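Local coordinates for protein poly-gamma-glutamate hydrolase (Bacillus phage phiNIT1, PDB 3A9L) that hydrolyses the gamma-glutamyl linkages of bacterial poly-gamma-glutamate as a zinc peptidase encoded by a bacteriophage, at residues A[26-30]-A[92-96]; A[38-44]-A[64-68]. All blocks are in the same frame, centred on the assembly; numbering follows the deposited sequence.

Contact 1 (A[26-30]-A[92-96]); sequences EVKRQ and MLSKH
Arg-29, near the end of strand 23-29, reaches across Met-92, Lys-95 and His-96 at the C-terminal end of helix 87-94, and each part of its side chain meets a different neighbour. CB rests on the methyl of Met-92, with CE 3.6 Å from Arg-29 CB. CG packs against the sulfur of the same residue and comes 4.0 Å from His-96 CE1. CD still touches Met-92 SD. With CG anti to the backbone N (chi1 -169°) and an extended chain from there to NE, the arginine passes beyond the methionine to the turn that follows the helix. There NE donates to a water, whose oxygen lies at the guanidinium edge, in its plane, 2.9 Å from Arg-29 NE; the water in turn donates to the backbone O of Lys-95. Lys-95 CB lies over one guanidinium face, toward its rim, 3.7 Å from Arg-29 NH2, the two side chains crossing at about a right angle. Met-92, bent at chi2 and chi3, also reaches Val-27, and its CE lies 3.6 Å from Val-27 CG1. The turn is held from within: Met-92 O accepts from Lys-95 N and from His-96 ND1 on opposite faces of its carbonyl plane, the histidine bond being 2.7 Å from ND1 to O. His-96 NE2 is hydrogen-bonded to Ser-62, so both ring nitrogens have partners and the ring rotation is fixed. The contact thus packs the helix end onto a strand that continues the sheet into the second subunit through an antiparallel ladder. Its chemistry is apolar from CB to CD and water-mediated at NE, where one water bridges to Lys-95 O, and Arg-29 NH1 has a long, weak ion pair with Glu-14 of the second subunit.

Contact 2 (A[38-44]-A[64-68]); sequences SPHAGGI and YLFQG. With ZN (zinc ion), chain C.
Phe-66 swings CG anti to its own nitrogen (chi1 -176°), which brings CB and CD1 close to the carbonyl oxygen of Pro-39, 3.4 Å from Phe-66 CD1 to Pro-39 O. Ile-44, with CG1 anti to its carbonyl carbon (chi1 -44°), sends CD1 to the edge of that same ring and against the backbone of Gly-68. These groups sit where the two parallel strands of a beta-alpha-beta unit, 34-42 and 62-68, pair on either side of helix 48-59 in the sequence. The ladder starts with Ser-38 N giving to Tyr-64 O, and Phe-66 N returns a nearly straight bond to Ser-38 O, 3.0 Å from N to O. A beta bulge then shifts the register by one: Ala-41 N, rather than His-40 N, donates to Phe-66 O, and His-40 N turns instead to Ser-38 OG in an ST turn. Beyond the bulge Gly-68 N reaches Ala-41 O from well above the carbonyl plane, and Gly-43 N closes the ladder on Gly-68 O at 2.9 Å. The chain leaves in a type II' turn, Ala-41 to Ile-44, with Gly-42 at positive phi. On one face of the sheet the methyl of Ala-41 lies 3.8 Å from Leu-65 CD2 and meets Gln-67 CG; helix 48-59 covers these residues, and its Thr-49 bonds both Gln-67 OE1 and Gly-42 N. The corner at Pro-39 and His-40 directs the histidine away from strand 62-68 toward the metal, which Glu-45 and His-103 also bind. The ring is fixed at both nitrogens, NE2 being hydrogen-bonded to Val-79 O, while Pro-39 CG lies over the centre of one face. His-40 ND1 binds the zinc ion at 2.2 Å.

The centres of contacts 1 and 2 lie about 15 Å apart, and strands 23-29 and 62-68 join them as antiparallel neighbours in one mixed sheet. Along the chain the order is 26-30, 38-44, 64-68, 92-96, so contact 2 is nested inside the loop that contact 1 closes. They touch directly: Leu-65 N lies 2.9 Å from Glu-26 O, a probable hydrogen bond, and Val-27 packs on Tyr-64. Contact 1 is at the sheet's outermost strand in this chain, where the second subunit extends it; contact 2 lies deeper, at the zinc site. Strand 62-68 therefore stands between the dimer-forming strand and the strand carrying a zinc ligand.

Contact 1 (A[26-30]-A[92-96])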
loop_
_atom_site.group_PDB
_atom_site.type_symbol
_atom_site.label_atom_id
_atom_site.label_comp_id
_atom_site.label_asym_id
_atom_site.label_seq_id
_atom_site.Cartn_x
_atom_site.Cartn_y
_atom_site.Cartn_z
ATOM N N GLU A 26 -2.496 4.385 0.511
ATOM C CA GLU A 26 -2.449 2.938 0.261
ATOM C C GLU A 26 -1.825 2.675 -1.102
ATOM O O GLU A 26 -2.154 3.349 -2.091
ATOM C CB GLU A 26 -3.863 2.331 0.288
ATOM C CG GLU A 26 -4.632 2.482 1.580
ATOM C CD GLU A 26 -5.793 1.488 1.665
ATOM O OE1 GLU A 26 -6.315 1.050 0.615
ATOM O OE2 GLU A 26 -6.171 1.116 2.781
ATOM N N VAL A 27 -0.936 1.675 -1.187
ATOM C CA VAL A 27 -0.236 1.361 -2.464
ATOM C C VAL A 27 -0.091 -0.158 -2.584
ATOM O O VAL A 27 0.294 -0.827 -1.640
ATOM C CB VAL A 27 1.191 1.978 -2.516
ATOM C CG1 VAL A 27 1.867 1.718 -3.870
ATOM C CG2 VAL A 27 1.204 3.468 -2.217
ATOM N N LYS A 28 -0.394 -0.707 -3.751
ATOM C CA LYS A 28 0.042 -2.041 -4.034
ATOM C C LYS A 28 0.576 -2.067 -5.456
ATOM O O LYS A 28 -0.190 -1.964 -6.390
ATOM C CB LYS A 28 -1.097 -3.081 -3.813
ATOM C CG LYS A 28 -0.567 -4.569 -3.976
ATOM C CD LYS A 28 -1.664 -5.605 -3.815
ATOM C CE LYS A 28 -1.077 -7.030 -3.693
ATOM N NZ LYS A 28 -2.123 -8.081 -3.468
ATOM N N ARG A 29 1.896 -2.166 -5.599
ATOM C CA ARG A 29 2.542 -2.254 -6.885
ATOM C C ARG A 29 2.706 -3.755 -7.167
ATOM O O ARG A 29 3.404 -4.460 -6.414
ATOM C CB ARG A 29 3.902 -1.528 -6.859
ATOM C CG ARG A 29 4.469 -1.379 -8.267
ATOM C CD ARG A 29 5.854 -0.748 -8.367
ATOM N NE ARG A 29 6.374 -0.946 -9.720
ATOM C CZ ARG A 29 7.661 -0.979 -10.068
ATOM N NH1 ARG A 29 8.604 -0.750 -9.190
ATOM N NH2 ARG A 29 7.998 -1.197 -11.334
ATOM N N GLN A 30 2.051 -4.225 -8.230
ATOM C CA GLN A 30 1.922 -5.641 -8.517
ATOM C C GLN A 30 1.751 -5.916 -10.008
ATOM O O GLN A 30 1.481 -7.034 -10.407
ATOM C CB GLN A 30 0.767 -6.256 -7.694
ATOM C CG GLN A 30 -0.651 -5.788 -8.077
ATOM C CD GLN A 30 -1.750 -6.624 -7.435
ATOM O OE1 GLN A 30 -1.489 -7.646 -6.778
ATOM N NE2 GLN A 30 -2.992 -6.195 -7.612
ATOM N N MET A 92 4.924 5.837 -8.355
ATOM C CA MET A 92 4.101 4.758 -8.906
ATOM C C MET A 92 3.716 5.023 -10.363
ATOM O O MET A 92 3.948 4.194 -11.235
ATOM C CB MET A 92 2.844 4.548 -8.050
ATOM C CG MET A 92 3.128 3.850 -6.753
ATOM S SD MET A 92 3.521 2.109 -7.077
ATOM C CE MET A 92 1.939 1.425 -7.486
ATOM N N LEU A 93 3.179 6.207 -10.648
ATOM C CA LEU A 93 2.778 6.485 -12.036
ATOM C C LEU A 93 3.902 6.203 -13.028
ATOM O O LEU A 93 3.672 5.542 -14.050
ATOM C CB LEU A 93 2.226 7.910 -12.200
ATOM C CG LEU A 93 0.700 8.045 -11.984
ATOM C CD1 LEU A 93 0.021 7.459 -13.177
ATOM C CD2 LEU A 93 0.230 7.337 -10.707
ATOM N N SER A 94 5.109 6.668 -12.705
ATOM C CA SER A 94 6.268 6.579 -13.581
ATOM C C SER A 94 6.741 5.159 -13.820
ATOM O O SER A 94 7.525 4.918 -14.754
ATOM C CB SER A 94 7.441 7.370 -13.000
ATOM O OG SER A 94 7.975 6.641 -11.894
ATOM N N LYS A 95 6.297 4.243 -12.959
ATOM C CA LYS A 95 6.669 2.819 -13.029
ATOM C C LYS A 95 5.641 1.959 -13.791
ATOM O O LYS A 95 5.771 0.727 -13.907
ATOM C CB LYS A 95 6.903 2.280 -11.610
ATOM C CG LYS A 95 7.981 3.002 -10.802
ATOM C CD LYS A 95 9.319 3.044 -11.536
ATOM C CE LYS A 95 10.473 3.379 -10.579
ATOM N NZ LYS A 95 10.122 4.454 -9.612
ATOM N N HIS A 96 4.623 2.620 -14.337
ATOM C CA HIS A 96 3.596 1.918 -15.100
ATOM C C HIS A 96 3.392 2.526 -16.472
ATOM O O HIS A 96 3.308 3.748 -16.628
ATOM C CB HIS A 96 2.259 1.926 -14.370
ATOM C CG HIS A 96 2.307 1.263 -13.043
ATOM N ND1 HIS A 96 2.812 1.880 -11.925
ATOM C CD2 HIS A 96 1.911 0.030 -12.650
ATOM C CE1 HIS A 96 2.730 1.052 -10.898
ATOM N NE2 HIS A 96 2.202 -0.080 -11.318
HETATM O O HOH W 1 4.880 -1.133 -12.212
#

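Contact 2 (A[38-44]-A[64-68])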
loop_
_atom_site.group_PDB
_atom_site.type_symbol
_atom_site.label_atom_id
_atom_site.label_comp_id
_atom_site.label_asym_id
_atom_site.label_seq_id
_atom_site.Cartn_x
_atom_site.Cartn_y
_atom_site.Cartn_z
ATOM N N SER A 38 -6.737 6.658 -7.366
ATOM C CA SER A 38 -7.429 7.911 -7.169
ATOM C C SER A 38 -6.654 8.824 -6.185
ATOM O O SER A 38 -6.152 8.361 -5.157
ATOM C CB SER A 38 -8.869 7.687 -6.721
ATOM O OG SER A 38 -9.454 8.937 -6.398
ATOM N N PRO A 39 -6.513 10.117 -6.535
ATOM C CA PRO A 39 -5.951 11.067 -5.571
ATOM C C PRO A 39 -7.002 11.596 -4.588
ATOM O O PRO A 39 -6.659 12.295 -3.614
ATOM C CB PRO A 39 -5.434 12.204 -6.458
ATOM C CG PRO A 39 -6.295 12.182 -7.687
ATOM C CD PRO A 39 -6.687 10.706 -7.886
ATOM N N HIS A 40 -8.263 11.283 -4.890
ATOM C CA HIS A 40 -9.451 11.789 -4.172
ATOM C C HIS A 40 -10.317 10.643 -3.596
ATOM O O HIS A 40 -11.570 10.627 -3.712
ATOM C CB HIS A 40 -10.235 12.784 -5.070
ATOM C CG HIS A 40 -9.362 13.839 -5.703
ATOM N ND1 HIS A 40 -9.634 14.411 -6.926
ATOM C CD2 HIS A 40 -8.201 14.401 -5.285
ATOM C CE1 HIS A 40 -8.681 15.266 -7.245
ATOM N NE2 HIS A 40 -7.791 15.269 -6.268
ATOM N N ALA A 41 -9.642 9.680 -2.957
ATOM C CA ALA A 41 -10.316 8.495 -2.420
ATOM C C ALA A 41 -10.807 8.661 -0.968
ATOM O O ALA A 41 -10.736 9.745 -0.410
ATOM C CB ALA A 41 -9.427 7.266 -2.554
ATOM N N GLY A 42 -11.323 7.573 -0.389
ATOM C CA GLY A 42 -11.963 7.615 0.933
ATOM C C GLY A 42 -13.154 8.533 0.814
ATOM O O GLY A 42 -13.900 8.433 -0.152
ATOM N N GLY A 43 -13.298 9.431 1.787
ATOM C CA GLY A 43 -14.352 10.458 1.843
ATOM C C GLY A 43 -14.260 11.680 0.914
ATOM O O GLY A 43 -15.255 12.381 0.732
ATOM N N ILE A 44 -13.101 11.950 0.305
ATOM C CA ILE A 44 -12.981 13.110 -0.627
ATOM C C ILE A 44 -13.967 12.995 -1.817
ATOM O O ILE A 44 -14.793 13.911 -2.068
ATOM C CB ILE A 44 -11.520 13.353 -1.126
ATOM C CG1 ILE A 44 -10.504 13.241 0.015
ATOM C CG2 ILE A 44 -11.402 14.717 -1.847
ATOM C CD1 ILE A 44 -9.062 12.984 -0.431
ATOM N N TYR A 64 -3.286 2.560 -6.112
ATOM C CA TYR A 64 -2.822 3.655 -5.258
ATOM C C TYR A 64 -4.046 4.428 -4.879
ATOM O O TYR A 64 -4.862 4.685 -5.759
ATOM C CB TYR A 64 -1.884 4.584 -6.012
ATOM C CG TYR A 64 -1.588 5.855 -5.242
ATOM C CD1 TYR A 64 -2.444 6.966 -5.333
ATOM C CD2 TYR A 64 -0.477 5.952 -4.435
ATOM C CE1 TYR A 64 -2.188 8.105 -4.652
ATOM C CE2 TYR A 64 -0.201 7.111 -3.750
ATOM C CZ TYR A 64 -1.062 8.169 -3.856
ATOM O OH TYR A 64 -0.829 9.312 -3.167
ATOM N N LEU A 65 -4.162 4.805 -3.599
ATOM C CA LEU A 65 -5.291 5.627 -3.103
ATOM C C LEU A 65 -4.845 6.660 -2.091
ATOM O O LEU A 65 -4.306 6.303 -1.041
ATOM C CB LEU A 65 -6.301 4.742 -2.382
ATOM C CG LEU A 65 -7.005 3.605 -3.058
ATOM C CD1 LEU A 65 -7.765 2.882 -1.993
ATOM C CD2 LEU A 65 -7.960 4.143 -4.149
ATOM N N PHE A 66 -5.070 7.934 -2.380
ATOM C CA PHE A 66 -4.883 8.989 -1.365
ATOM C C PHE A 66 -6.257 9.236 -0.815
ATOM O O PHE A 66 -7.136 9.698 -1.549
ATOM C CB PHE A 66 -4.292 10.280 -1.977
ATOM C CG PHE A 66 -3.993 11.354 -0.964
ATOM C CD1 PHE A 66 -4.983 12.296 -0.623
ATOM C CD2 PHE A 66 -2.733 11.469 -0.377
ATOM C CE1 PHE A 66 -4.733 13.291 0.326
ATOM C CE2 PHE A 66 -2.479 12.466 0.563
ATOM C CZ PHE A 66 -3.484 13.383 0.910
ATOM N N GLN A 67 -6.457 8.867 0.457
ATOM C CA GLN A 67 -7.818 8.742 1.019
ATOM C C GLN A 67 -8.098 9.780 2.092
ATOM O O GLN A 67 -7.303 9.905 3.020
ATOM C CB GLN A 67 -7.991 7.354 1.674
ATOM C CG GLN A 67 -8.002 6.137 0.726
ATOM C CD GLN A 67 -8.665 4.917 1.370
ATOM O OE1 GLN A 67 -9.747 4.509 0.962
ATOM N NE2 GLN A 67 -8.062 4.389 2.418
ATOM N N GLY A 68 -9.229 10.498 1.970
ATOM C CA GLY A 68 -9.788 11.260 3.095
ATOM C C GLY A 68 -10.442 10.362 4.137
ATOM O O GLY A 68 -11.145 9.409 3.788
HETATM ZN ZN ZN C . -11.365 14.182 -8.248
HETATM O O HOH W 2 -13.125 14.882 -9.511
#